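Local coordinates for ABC transporter periplasmic substrate-binding protein (Desulfovibrio alaskensis, PDB 5MY5), which probably binds tungstate selectively in the periplasm and hands it to an ABC transporter for uptake into the cell, at residues F138-R141 with T147-M150; Q174-T179 with T190-G195; D43-Q48 with V246-S251. The protein carries 2 engineered substitutions. One frame throughout, in Å; residues are numbered along the deposited sequence.

Contact 1: F138-R141 with T147-M150; sequences FVSR and THKM
Arg141 meets Thr147 and His148 here, where strand 138-140 of a beta-alpha-beta unit runs out and helix 146-155, the crossover to strand 169-171, begins. Arg141 loses 72 Å² to the other segment, His148 57 Å² and Thr147 38 Å², out of 191 Å² in all. The arginine chain is bent at chi2 (-78°) and again at chi3, which folds it back so that its guanidinium lies beside the first turn of the helix. NH1 comes to 3.4 Å from Thr147 CB, the two side chains crossing at about a right angle, and the Thr147 methyl CG2 rests near Arg141 CG. This is packing against the threonine, not a hydrogen bond; NH2 forms a salt bridge with Asp143 OD2, and NE donates to Gln174 O. His148 continues the seam: its CB lies 4.0 Å from Arg141 CB, and the backbones are nearest at this pair. With CG anti to the backbone N (chi1 -173°), the imidazole reaches past the arginine to Ser140. There OG sits 3.3 Å from His148 CD2, but its angle to NE2 is too poor for a direct bond. Ser140 OG bonds instead to Glu151 and to Gly142 N, while His148 ND1 pairs with Asn144 N, so both ends of the imidazole have polar partners. Between serine and histidine stands a water, in the plane of the ring at its edge, 2.8 Å from His148 NE2 and donating a weak, 3.4 Å bond to Ser140 OG.

Contact 2: Q174-T179 with T190-G195; sequences QGMLRT and TMTDRG
Thr190 opens the contact by setting its OG1 3.7 Å from Thr179 CG2, the methyl of a threonine one turn into helix 176-186. Its OG1 is anti to the backbone N (chi1 -169°), a rotation that brings the hydroxyl to the helix, while its hydrogen bond goes to Val139 O on the adjacent strand. Thr179 turns its own hydroxyl the other way: OG1 and the backbone N both bond to Gly175 O, the N-cap residue, and OG1 lies 2.8 Å from that oxygen, above the carbonyl plane. At Met191 the side chain points away, and its backbone does the touching, O lying 3.4 Å from Met176 CE. Met176, with 77 Å² buried, is the centre of the contact; bends at chi2 and chi3 turn its chain along the strand, back toward Thr190. Thr192 crosses it at about a right angle, OG1 standing 3.4 Å from Met176 CG and also near SD. That hydroxyl donates to Asp193 O at 2.9 Å, so the methionine packs against an oxygen already engaged within its own segment. Asp193 then slides past Met176 in the opposite direction, OD1 3.5 Å from CG. It is the N-cap of helix 194-203, its carboxylate accepting a hydrogen bond from a backbone N of the first turn, and OD1 also bonds to Thr196 OG1. Helix 176-186 is the crossover between strands 169-171 and 189-193 in a beta-alpha-beta unit, and the contact packs its start on the second strand, which pairs in parallel with 138-140 and antiparallel with 100-112; Thr147 of helix 146-155 and Thr196 of helix 194-203 also touch Met176.

Contact 3: D43-Q48 with V246-S251; sequences DDLAPQ and VNWMAS
Leu45 and Trp248 form the tight part of this helix-helix contact, which joins helix 41-53 to helix 239-250 near the C-terminal end of the latter. The short axes come no closer than 11.9 Å and lie at 116° to each other, so long side chains must span the gap. Trp248, which gives up 77 Å², does most of this: CG is anti to the backbone N (chi1 -176°), sending the indole out to the other helix. Its six-membered ring arrives with CH2 3.4 Å from Leu45 O and 4.0 Å from Leu45 CB, the latter in the ring plane at its edge. Beside it, Met249 bends at chi2 and chi3 to lay SD 3.8 Å from Leu45 CD1, crossing the leucine at about a right angle. Both partners reach Leu45 from the same helix, Trp248 against CB, CD2 and the carbonyl O, Met249 against CD1.

The Gln48 side is looser. CB touches Trp248 CZ2 at 3.8 Å, but beyond CB the chain leads away from the indole, back along its own helix. There NE2 donates to Asp44 O at 3.0 Å, nearly straight at 166°; the acceptor lies in the amide plane, although the donor stands well above the carbonyl plane. Gln48 is partly exposed and Asp44, on the same helix, is exposed.

Phe49, the next residue after Gln48, meets the indole, and Asp52, a turn on, accepts a hydrogen bond from Trp248 NE1. Helix 252-260 adds Thr257 against Leu45 and Gln48, and Ile258 against Met249, while Leu102 of strand 100-112 also packs on Met249.

How the contacts relate
From the N terminus, helix 41-53 supplies the first half of contact 3, which closes only at 246-251, a span of 197 residues. Within that span contact 1 closes a short loop between 138-141 and 147-150, and contact 2 then closes between 174-179 and 190-195; these two follow in series and do not cross. Their centres are 8 Å apart and they touch; contact 1 ties strand 138-140 to helix 146-155, contact 2 helix 176-186 to strand 189-193, the two strands being sheet neighbours. Contact 3 lies on the opposite side of the chain's centre, with centres about 31 and 28 Å away, and joins an early helix to a late one.

Contact 1: F138-R141 with T147-M150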
loop_
_atom_site.group_PDB
_atom_site.type_symbol
_atom_site.label_atom_id
_atom_site.label_comp_id
_atom_site.label_asym_id
_atom_site.label_seq_id
_atom_site.Cartn_x
_atom_site.Cartn_y
_atom_site.Cartn_z
ATOM N N PHE A 138 -12.225 -9.817 -15.357
ATOM C CA PHE A 138 -11.365 -8.942 -14.499
ATOM C C PHE A 138 -12.178 -8.704 -13.213
ATOM O O PHE A 138 -13.337 -8.232 -13.261
ATOM C CB PHE A 138 -11.021 -7.612 -15.113
ATOM C CG PHE A 138 -10.069 -6.812 -14.259
ATOM C CD1 PHE A 138 -10.569 -6.051 -13.192
ATOM C CD2 PHE A 138 -8.662 -6.894 -14.396
ATOM C CE1 PHE A 138 -9.732 -5.356 -12.347
ATOM C CE2 PHE A 138 -7.828 -6.207 -13.546
ATOM C CZ PHE A 138 -8.327 -5.465 -12.542
ATOM N N VAL A 139 -11.569 -8.961 -12.066
ATOM C CA VAL A 139 -12.250 -8.894 -10.802
ATOM C C VAL A 139 -11.764 -7.718 -9.960
ATOM O O VAL A 139 -10.606 -7.595 -9.604
ATOM C CB VAL A 139 -12.079 -10.201 -10.001
ATOM C CG1 VAL A 139 -12.963 -10.178 -8.837
ATOM C CG2 VAL A 139 -12.355 -11.446 -10.837
ATOM N N SER A 140 -12.687 -6.790 -9.706
ATOM C CA SER A 140 -12.518 -5.613 -8.847
ATOM C C SER A 140 -12.974 -5.912 -7.395
ATOM O O SER A 140 -14.043 -6.577 -7.238
ATOM C CB SER A 140 -13.400 -4.421 -9.401
ATOM O OG SER A 140 -13.355 -3.276 -8.644
ATOM N N ARG A 141 -12.315 -5.297 -6.448
ATOM C CA ARG A 141 -12.770 -5.273 -5.043
ATOM C C ARG A 141 -14.206 -4.672 -4.934
ATOM O O ARG A 141 -14.993 -5.162 -4.117
ATOM C CB ARG A 141 -11.832 -4.484 -4.189
ATOM C CG ARG A 141 -10.421 -5.066 -4.006
ATOM C CD ARG A 141 -10.434 -6.183 -3.004
ATOM N NE ARG A 141 -10.772 -5.637 -1.681
ATOM C CZ ARG A 141 -9.957 -5.083 -0.831
ATOM N NH1 ARG A 141 -8.643 -5.028 -0.990
ATOM N NH2 ARG A 141 -10.458 -4.586 0.308
ATOM N N THR A 147 -7.263 -0.236 -1.989
ATOM C CA THR A 147 -6.903 -1.099 -3.137
ATOM C C THR A 147 -7.901 -0.809 -4.306
ATOM O O THR A 147 -7.487 -0.700 -5.503
ATOM C CB THR A 147 -6.944 -2.587 -2.704
ATOM O OG1 THR A 147 -5.925 -2.785 -1.702
ATOM C CG2 THR A 147 -6.673 -3.491 -3.878
ATOM N N HIS A 148 -9.200 -0.756 -4.000
ATOM C CA HIS A 148 -10.203 -0.498 -5.022
ATOM C C HIS A 148 -9.990 0.835 -5.729
ATOM O O HIS A 148 -9.944 0.928 -6.956
ATOM C CB HIS A 148 -11.598 -0.466 -4.399
ATOM C CG HIS A 148 -12.672 -0.371 -5.412
ATOM N ND1 HIS A 148 -13.909 0.161 -5.081
ATOM C CD2 HIS A 148 -12.716 -0.648 -6.745
ATOM C CE1 HIS A 148 -14.684 0.125 -6.145
ATOM N NE2 HIS A 148 -13.984 -0.348 -7.182
ATOM N N LYS A 149 -9.667 1.860 -4.945
ATOM C CA LYS A 149 -9.339 3.143 -5.483
ATOM C C LYS A 149 -8.102 3.127 -6.436
ATOM O O LYS A 149 -8.117 3.760 -7.503
ATOM C CB LYS A 149 -9.160 4.116 -4.324
ATOM C CG LYS A 149 -10.498 4.567 -3.744
ATOM C CD LYS A 149 -10.300 5.248 -2.391
ATOM C CE LYS A 149 -11.639 5.524 -1.739
ATOM N NZ LYS A 149 -11.386 6.025 -0.362
ATOM N N MET A 150 -7.039 2.403 -6.045
ATOM C CA MET A 150 -5.913 2.215 -6.871
ATOM C C MET A 150 -6.261 1.522 -8.187
ATOM O O MET A 150 -5.911 2.019 -9.273
ATOM C CB MET A 150 -4.890 1.407 -6.093
ATOM C CG MET A 150 -3.612 0.996 -6.763
ATOM S SD MET A 150 -2.739 2.377 -7.509
ATOM C CE MET A 150 -1.756 1.348 -8.510
HETATM O O HOH W 1 -14.978 -0.562 -9.757
#

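Contact 2: Q174-T179 with T190-G195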
loop_
_atom_site.group_PDB
_atom_site.type_symbol
_atom_site.label_atom_id
_atom_site.label_comp_id
_atom_site.label_asym_id
_atom_site.label_seq_id
_atom_site.Cartn_x
_atom_site.Cartn_y
_atom_site.Cartn_z
ATOM N N GLN A 174 -15.962 -7.359 -1.787
ATOM C CA GLN A 174 -15.283 -8.108 -0.700
ATOM C C GLN A 174 -13.838 -7.736 -0.563
ATOM O O GLN A 174 -13.320 -6.974 -1.379
ATOM C CB GLN A 174 -15.414 -9.593 -0.931
ATOM C CG GLN A 174 -16.839 -10.112 -0.950
ATOM C CD GLN A 174 -16.928 -11.589 -1.282
ATOM O OE1 GLN A 174 -16.869 -12.013 -2.445
ATOM N NE2 GLN A 174 -17.099 -12.427 -0.234
ATOM N N GLY A 175 -13.161 -8.217 0.493
ATOM C CA GLY A 175 -11.788 -8.003 0.693
ATOM C C GLY A 175 -10.871 -8.715 -0.268
ATOM O O GLY A 175 -11.270 -9.408 -1.216
ATOM N N MET A 176 -9.595 -8.499 -0.020
ATOM C CA MET A 176 -8.600 -8.908 -1.013
ATOM C C MET A 176 -8.542 -10.404 -1.212
ATOM O O MET A 176 -8.548 -10.910 -2.389
ATOM C CB MET A 176 -7.216 -8.336 -0.737
ATOM C CG MET A 176 -6.279 -8.349 -1.889
ATOM S SD MET A 176 -6.696 -7.178 -3.181
ATOM C CE MET A 176 -7.470 -8.301 -4.358
ATOM N N LEU A 177 -8.459 -11.198 -0.135
ATOM C CA LEU A 177 -8.385 -12.629 -0.312
ATOM C C LEU A 177 -9.600 -13.218 -0.984
ATOM O O LEU A 177 -9.516 -14.043 -1.938
ATOM C CB LEU A 177 -8.134 -13.309 1.067
ATOM C CG LEU A 177 -6.707 -13.266 1.568
ATOM C CD1 LEU A 177 -6.696 -13.816 3.002
ATOM C CD2 LEU A 177 -5.768 -14.090 0.652
ATOM N N ARG A 178 -10.765 -12.755 -0.630
ATOM C CA ARG A 178 -11.984 -13.215 -1.254
ATOM C C ARG A 178 -11.980 -12.890 -2.787
ATOM O O ARG A 178 -12.455 -13.679 -3.610
ATOM C CB ARG A 178 -13.197 -12.612 -0.642
ATOM C CG ARG A 178 -13.563 -13.158 0.761
ATOM C CD ARG A 178 -13.998 -14.623 0.698
ATOM N NE ARG A 178 -14.624 -14.959 1.971
ATOM C CZ ARG A 178 -15.191 -16.122 2.322
ATOM N NH1 ARG A 178 -15.131 -17.172 1.531
ATOM N NH2 ARG A 178 -15.764 -16.224 3.517
ATOM N N THR A 179 -11.502 -11.736 -3.106
ATOM C CA THR A 179 -11.543 -11.266 -4.493
ATOM C C THR A 179 -10.572 -12.091 -5.280
ATOM O O THR A 179 -10.862 -12.445 -6.442
ATOM C CB THR A 179 -11.214 -9.777 -4.482
ATOM O OG1 THR A 179 -12.275 -9.060 -3.817
ATOM C CG2 THR A 179 -10.988 -9.182 -5.864
ATOM N N THR A 190 -6.956 -10.119 -11.786
ATOM C CA THR A 190 -7.331 -9.184 -10.690
ATOM C C THR A 190 -6.051 -8.407 -10.320
ATOM O O THR A 190 -4.915 -8.889 -10.466
ATOM C CB THR A 190 -7.987 -9.899 -9.522
ATOM O OG1 THR A 190 -8.549 -8.900 -8.643
ATOM C CG2 THR A 190 -7.052 -10.705 -8.716
ATOM N N MET A 191 -6.235 -7.215 -9.773
ATOM C CA MET A 191 -5.144 -6.430 -9.187
ATOM C C MET A 191 -5.182 -6.687 -7.661
ATOM O O MET A 191 -6.257 -6.573 -7.016
ATOM C CB MET A 191 -5.267 -4.942 -9.493
ATOM C CG MET A 191 -4.092 -4.119 -9.042
ATOM S SD MET A 191 -4.448 -2.421 -8.611
ATOM C CE MET A 191 -5.235 -2.685 -7.021
ATOM N N THR A 192 -3.980 -6.965 -7.121
ATOM C CA THR A 192 -3.794 -7.196 -5.660
ATOM C C THR A 192 -2.600 -6.533 -5.158
ATOM O O THR A 192 -1.685 -6.250 -5.891
ATOM C CB THR A 192 -3.732 -8.683 -5.365
ATOM O OG1 THR A 192 -3.641 -8.934 -3.944
ATOM C CG2 THR A 192 -2.633 -9.364 -6.049
ATOM N N ASP A 193 -2.605 -6.185 -3.842
ATOM C CA ASP A 193 -1.299 -5.801 -3.260
ATOM C C ASP A 193 -0.434 -7.124 -3.289
ATOM O O ASP A 193 -0.960 -8.194 -3.145
ATOM C CB ASP A 193 -1.467 -5.286 -1.805
ATOM C CG ASP A 193 -2.121 -6.303 -0.953
ATOM O OD1 ASP A 193 -3.299 -6.723 -1.109
ATOM O OD2 ASP A 193 -1.394 -6.785 -0.065
ATOM N N ARG A 194 0.878 -6.877 -3.393
ATOM C CA ARG A 194 1.836 -8.015 -3.382
ATOM C C ARG A 194 1.790 -8.791 -2.112
ATOM O O ARG A 194 1.853 -10.033 -2.172
ATOM C CB ARG A 194 3.222 -7.577 -3.644
ATOM C CG ARG A 194 4.226 -8.750 -3.873
ATOM C CD ARG A 194 5.619 -8.174 -4.116
ATOM N NE ARG A 194 5.789 -7.401 -5.349
ATOM C CZ ARG A 194 6.076 -7.942 -6.537
ATOM N NH1 ARG A 194 6.189 -9.252 -6.705
ATOM N NH2 ARG A 194 6.219 -7.125 -7.587
ATOM N N GLY A 195 1.656 -8.138 -0.980
ATOM C CA GLY A 195 1.639 -8.834 0.312
ATOM C C GLY A 195 0.571 -9.908 0.371
ATOM O O GLY A 195 0.787 -11.049 0.730
#

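Contact 3: D43-Q48 with V246-S251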
loop_
_atom_site.group_PDB
_atom_site.type_symbol
_atom_site.label_atom_id
_atom_site.label_comp_id
_atom_site.label_asym_id
_atom_site.label_seq_id
_atom_site.Cartn_x
_atom_site.Cartn_y
_atom_site.Cartn_z
ATOM N N ASP A 43 6.131 -4.141 13.473
ATOM C CA ASP A 43 6.505 -5.078 14.550
ATOM C C ASP A 43 7.974 -5.400 14.508
ATOM O O ASP A 43 8.526 -5.705 15.572
ATOM C CB ASP A 43 5.704 -6.366 14.435
ATOM C CG ASP A 43 4.244 -6.145 14.615
ATOM O OD1 ASP A 43 3.831 -5.526 15.574
ATOM O OD2 ASP A 43 3.430 -6.624 13.793
ATOM N N ASP A 44 8.583 -5.419 13.346
ATOM C CA ASP A 44 10.041 -5.554 13.220
ATOM C C ASP A 44 10.797 -4.305 13.512
ATOM O O ASP A 44 11.847 -4.327 14.170
ATOM C CB ASP A 44 10.388 -5.996 11.785
ATOM C CG ASP A 44 10.831 -7.404 11.689
ATOM O OD1 ASP A 44 10.092 -8.294 12.200
ATOM O OD2 ASP A 44 11.905 -7.588 11.068
ATOM N N LEU A 45 10.320 -3.154 12.993
ATOM C CA LEU A 45 11.048 -1.896 13.108
ATOM C C LEU A 45 10.988 -1.316 14.491
ATOM O O LEU A 45 11.980 -0.683 14.940
ATOM C CB LEU A 45 10.499 -0.853 12.092
ATOM C CG LEU A 45 10.819 -1.154 10.662
ATOM C CD1 LEU A 45 10.247 -0.008 9.799
ATOM C CD2 LEU A 45 12.324 -1.366 10.318
ATOM N N ALA A 46 9.833 -1.392 15.118
ATOM C CA ALA A 46 9.629 -0.655 16.376
ATOM C C ALA A 46 10.659 -1.034 17.509
ATOM O O ALA A 46 11.267 -0.156 18.102
ATOM C CB ALA A 46 8.219 -0.739 16.869
ATOM N N PRO A 47 10.971 -2.334 17.707
ATOM C CA PRO A 47 11.985 -2.616 18.759
ATOM C C PRO A 47 13.366 -2.129 18.354
ATOM O O PRO A 47 14.149 -1.669 19.199
ATOM C CB PRO A 47 12.001 -4.156 18.856
ATOM C CG PRO A 47 10.790 -4.626 18.180
ATOM C CD PRO A 47 10.274 -3.545 17.265
ATOM N N GLN A 48 13.663 -2.126 17.057
ATOM C CA GLN A 48 14.957 -1.587 16.610
ATOM C C GLN A 48 15.058 -0.046 16.813
ATOM O O GLN A 48 16.087 0.519 17.228
ATOM C CB GLN A 48 15.249 -1.927 15.149
ATOM C CG GLN A 48 15.096 -3.436 14.814
ATOM C CD GLN A 48 15.428 -3.897 13.381
ATOM O OE1 GLN A 48 16.590 -3.921 12.966
ATOM N NE2 GLN A 48 14.396 -4.408 12.661
ATOM N N VAL A 246 11.607 10.087 11.854
ATOM C CA VAL A 246 11.849 10.348 10.415
ATOM C C VAL A 246 13.308 10.199 10.146
ATOM O O VAL A 246 13.706 9.577 9.148
ATOM C CB VAL A 246 11.342 11.722 9.993
ATOM C CG1 VAL A 246 11.626 12.088 8.568
ATOM C CG2 VAL A 246 9.856 11.829 10.178
ATOM N N ASN A 247 14.102 10.731 11.053
ATOM C CA ASN A 247 15.563 10.667 10.857
ATOM C C ASN A 247 16.028 9.232 10.830
ATOM O O ASN A 247 16.817 8.841 10.004
ATOM C CB ASN A 247 16.254 11.504 11.953
ATOM C CG ASN A 247 17.742 11.474 11.840
ATOM O OD1 ASN A 247 18.374 10.567 12.327
ATOM N ND2 ASN A 247 18.296 12.527 11.232
ATOM N N TRP A 248 15.584 8.424 11.822
ATOM C CA TRP A 248 15.869 7.067 11.867
ATOM C C TRP A 248 15.444 6.267 10.638
ATOM O O TRP A 248 16.240 5.485 10.070
ATOM C CB TRP A 248 15.290 6.471 13.160
ATOM C CG TRP A 248 15.626 5.020 13.374
ATOM C CD1 TRP A 248 16.799 4.535 13.876
ATOM C CD2 TRP A 248 14.802 3.893 13.146
ATOM N NE1 TRP A 248 16.763 3.190 13.918
ATOM C CE2 TRP A 248 15.524 2.755 13.506
ATOM C CE3 TRP A 248 13.478 3.718 12.653
ATOM C CZ2 TRP A 248 15.010 1.475 13.370
ATOM C CZ3 TRP A 248 12.965 2.490 12.562
ATOM C CH2 TRP A 248 13.718 1.347 12.912
ATOM N N MET A 249 14.216 6.516 10.137
ATOM C CA MET A 249 13.710 5.690 9.064
ATOM C C MET A 249 14.446 6.041 7.780
ATOM O O MET A 249 14.519 5.169 6.885
ATOM C CB MET A 249 12.223 6.026 8.747
ATOM C CG MET A 249 11.310 5.483 9.795
ATOM S SD MET A 249 11.077 3.677 9.683
ATOM C CE MET A 249 9.892 3.626 8.277
ATOM N N ALA A 250 14.898 7.300 7.629
ATOM C CA ALA A 250 15.562 7.748 6.363
ATOM C C ALA A 250 17.082 7.407 6.371
ATOM O O ALA A 250 17.752 7.606 5.358
ATOM C CB ALA A 250 15.411 9.243 6.175
ATOM N N SER A 251 17.587 6.916 7.479
ATOM C CA SER A 251 19.047 6.645 7.610
ATOM C C SER A 251 19.381 5.509 6.689
ATOM O O SER A 251 18.577 4.584 6.467
ATOM C CB SER A 251 19.358 6.263 9.073
ATOM O OG SER A 251 18.887 5.021 9.482
#